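Local coordinates for protein polyguluronate lyase (Corynebacterium sp., PDB 1UAI) that probably cleaves poly(alpha-L-guluronate), the guluronate-rich part of alginate, as a lyase built on a jellyroll beta-sandwich, at residues Asp15-Leu20 / Glu74-Thr79. Numbering follows the deposited sequence.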
loop_
_atom_site.group_PDB
_atom_site.type_symbol
_atom_site.label_atom_id
_atom_site.label_comp_id
_atom_site.label_asym_id
_atom_site.label_seq_id
_atom_site.Cartn_x
_atom_site.Cartn_y
_atom_site.Cartn_z
ATOM N N ASP A 15 3.533 7.964 -12.312
ATOM C CA ASP A 15 3.488 6.554 -12.670
ATOM C C ASP A 15 2.753 5.679 -11.665
ATOM O O ASP A 15 3.253 4.643 -11.211
ATOM C CB ASP A 15 4.907 6.039 -12.922
ATOM C CG ASP A 15 5.480 6.569 -14.219
ATOM O OD1 ASP A 15 4.802 6.426 -15.258
ATOM O OD2 ASP A 15 6.599 7.127 -14.204
ATOM N N TRP A 16 1.537 6.109 -11.349
ATOM C CA TRP A 16 0.667 5.408 -10.421
ATOM C C TRP A 16 -0.786 5.665 -10.784
ATOM O O TRP A 16 -1.101 6.574 -11.556
ATOM C CB TRP A 16 0.864 5.926 -8.991
ATOM C CG TRP A 16 2.237 5.768 -8.451
ATOM C CD1 TRP A 16 3.257 6.670 -8.516
ATOM C CD2 TRP A 16 2.755 4.618 -7.779
ATOM N NE1 TRP A 16 4.384 6.152 -7.922
ATOM C CE2 TRP A 16 4.102 4.893 -7.463
ATOM C CE3 TRP A 16 2.211 3.380 -7.415
ATOM C CZ2 TRP A 16 4.917 3.972 -6.796
ATOM C CZ3 TRP A 16 3.019 2.465 -6.753
ATOM C CH2 TRP A 16 4.360 2.768 -6.451
ATOM N N LYS A 17 -1.659 4.834 -10.228
ATOM C CA LYS A 17 -3.098 5.005 -10.349
ATOM C C LYS A 17 -3.567 4.652 -8.941
ATOM O O LYS A 17 -2.821 4.028 -8.178
ATOM C CB LYS A 17 -3.730 4.072 -11.396
ATOM C CG LYS A 17 -3.799 2.603 -11.034
ATOM C CD LYS A 17 -4.647 1.841 -12.055
ATOM C CE LYS A 17 -4.678 0.349 -11.755
ATOM N NZ LYS A 17 -5.557 -0.402 -12.697
ATOM N N VAL A 18 -4.773 5.069 -8.574
ATOM C CA VAL A 18 -5.271 4.771 -7.242
ATOM C C VAL A 18 -6.572 3.976 -7.283
ATOM O O VAL A 18 -7.425 4.196 -8.150
ATOM C CB VAL A 18 -5.488 6.079 -6.419
ATOM C CG1 VAL A 18 -6.630 6.900 -7.011
ATOM C CG2 VAL A 18 -5.757 5.741 -4.953
ATOM N N THR A 19 -6.690 3.026 -6.358
ATOM C CA THR A 19 -7.890 2.206 -6.212
ATOM C C THR A 19 -8.471 2.647 -4.876
ATOM O O THR A 19 -7.745 2.747 -3.881
ATOM C CB THR A 19 -7.560 0.706 -6.163
ATOM O OG1 THR A 19 -6.863 0.333 -7.358
ATOM C CG2 THR A 19 -8.840 -0.118 -6.041
ATOM N N LEU A 20 -9.775 2.901 -4.860
ATOM C CA LEU A 20 -10.460 3.413 -3.680
ATOM C C LEU A 20 -11.414 2.440 -2.996
ATOM O O LEU A 20 -11.709 1.366 -3.521
ATOM C CB LEU A 20 -11.228 4.673 -4.086
ATOM C CG LEU A 20 -10.380 5.744 -4.778
ATOM C CD1 LEU A 20 -11.280 6.728 -5.507
ATOM C CD2 LEU A 20 -9.510 6.451 -3.750
ATOM N N GLU A 74 -5.362 2.529 -2.210
ATOM C CA GLU A 74 -3.977 2.170 -2.451
ATOM C C GLU A 74 -3.499 2.468 -3.865
ATOM O O GLU A 74 -4.255 2.328 -4.828
ATOM C CB GLU A 74 -3.866 0.664 -2.149
ATOM C CG GLU A 74 -2.515 -0.010 -2.307
ATOM C CD GLU A 74 -2.602 -1.513 -2.046
ATOM O OE1 GLU A 74 -3.494 -2.172 -2.628
ATOM O OE2 GLU A 74 -1.782 -2.045 -1.265
ATOM N N LEU A 75 -2.236 2.869 -3.976
ATOM C CA LEU A 75 -1.627 3.166 -5.266
ATOM C C LEU A 75 -1.125 1.877 -5.913
ATOM O O LEU A 75 -0.621 0.978 -5.231
ATOM C CB LEU A 75 -0.455 4.134 -5.087
ATOM C CG LEU A 75 -0.781 5.488 -4.455
ATOM C CD1 LEU A 75 0.513 6.240 -4.166
ATOM C CD2 LEU A 75 -1.679 6.293 -5.381
ATOM N N ARG A 76 -1.268 1.806 -7.232
ATOM C CA ARG A 76 -0.849 0.656 -8.027
ATOM C C ARG A 76 0.149 1.179 -9.061
ATOM O O ARG A 76 -0.153 2.110 -9.811
ATOM C CB ARG A 76 -2.078 0.050 -8.708
ATOM C CG ARG A 76 -1.886 -1.326 -9.317
ATOM C CD ARG A 76 -1.184 -1.308 -10.666
ATOM N NE ARG A 76 -1.407 -2.579 -11.351
ATOM C CZ ARG A 76 -0.511 -3.200 -12.109
ATOM N NH1 ARG A 76 -0.823 -4.356 -12.681
ATOM N NH2 ARG A 76 0.694 -2.674 -12.295
ATOM N N GLU A 77 1.335 0.581 -9.100
ATOM C CA GLU A 77 2.388 1.028 -10.006
ATOM C C GLU A 77 2.037 0.993 -11.488
ATOM O O GLU A 77 1.567 -0.019 -12.011
ATOM C CB GLU A 77 3.663 0.208 -9.777
ATOM C CG GLU A 77 4.889 0.792 -10.475
ATOM C CD GLU A 77 6.054 -0.175 -10.560
ATOM O OE1 GLU A 77 5.968 -1.281 -9.989
ATOM O OE2 GLU A 77 7.065 0.181 -11.205
ATOM N N MET A 78 2.286 2.110 -12.160
ATOM C CA MET A 78 2.041 2.231 -13.588
ATOM C C MET A 78 3.368 2.619 -14.232
ATOM O O MET A 78 4.391 2.722 -13.553
ATOM C CB MET A 78 0.991 3.311 -13.857
ATOM C CG MET A 78 -0.351 3.071 -13.178
ATOM S SD MET A 78 -1.261 1.634 -13.809
ATOM C CE MET A 78 -2.013 2.339 -15.285
ATOM N N THR A 79 3.354 2.825 -15.541
ATOM C CA THR A 79 4.564 3.209 -16.252
ATOM C C THR A 79 4.196 4.016 -17.493
ATOM O O THR A 79 3.023 4.102 -17.857
ATOM C CB THR A 79 5.392 1.960 -16.646
ATOM O OG1 THR A 79 6.668 2.374 -17.147
ATOM C CG2 THR A 79 4.673 1.143 -17.705
HETATM O O HOH W 1 -4.426 -2.974 -11.602
HETATM O O HOH W 2 -4.456 -0.251 -6.181
#
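Trp16 turns the CE3-CZ3 edge of its indole to the backbone of strand 74-79, with CE3 3.4 Å from the N of Glu77. Its CG stands anti to the carbonyl carbon (chi1 -60°), which swings the ring across to the partner strand. There Arg76 N lies at the ring edge, in plane, CG of Glu77 covers one face, and CB of Leu75 approaches CE3 obliquely at 3.6 Å. Beside it, CD2 of Leu75 rests on CB of Val18. This is the densely packed face of the pair, directed into the jellyroll beta-sandwich, where Leu219 and Val221 of the opposing sheet close over Trp16; the buried carboxylate of Glu77 leads away from the neighbouring strand to His223, Trp88 and the backbone N of Phe190. The two strands run antiparallel side by side, and Lys17 with Arg76 and Thr19 with Glu74 form the hydrogen-bonded pairs; Arg76 N donates to Lys17 O at 2.9 Å. Toward Asp15 the pairing becomes less regular: Met78 N still reaches Asp15 O, but from 58° above the carbonyl plane. On the other face, which holds two waters and where Arg76 is partly exposed, Lys17 rises as an extended chain and crosses Arg76 obliquely, its CG 3.9 Å from CB of Arg76, while Met78, bent at chi2 and chi3, brings SD to 3.8 Å from CD of Lys17. The like-charged tips do not touch: a water accepts from both Lys17 NZ and Arg76 NE, and Glu30 forms a salt bridge with the ammonium; together they probably ease the repulsion. Arg76 NH2 donates to the carbonyl of the next residue, Glu77 O (2.8 Å). A second water donates to both Thr19 OG1 and Glu74 O, and Glu30 also hydrogen-bonds the Thr19 hydroxyl.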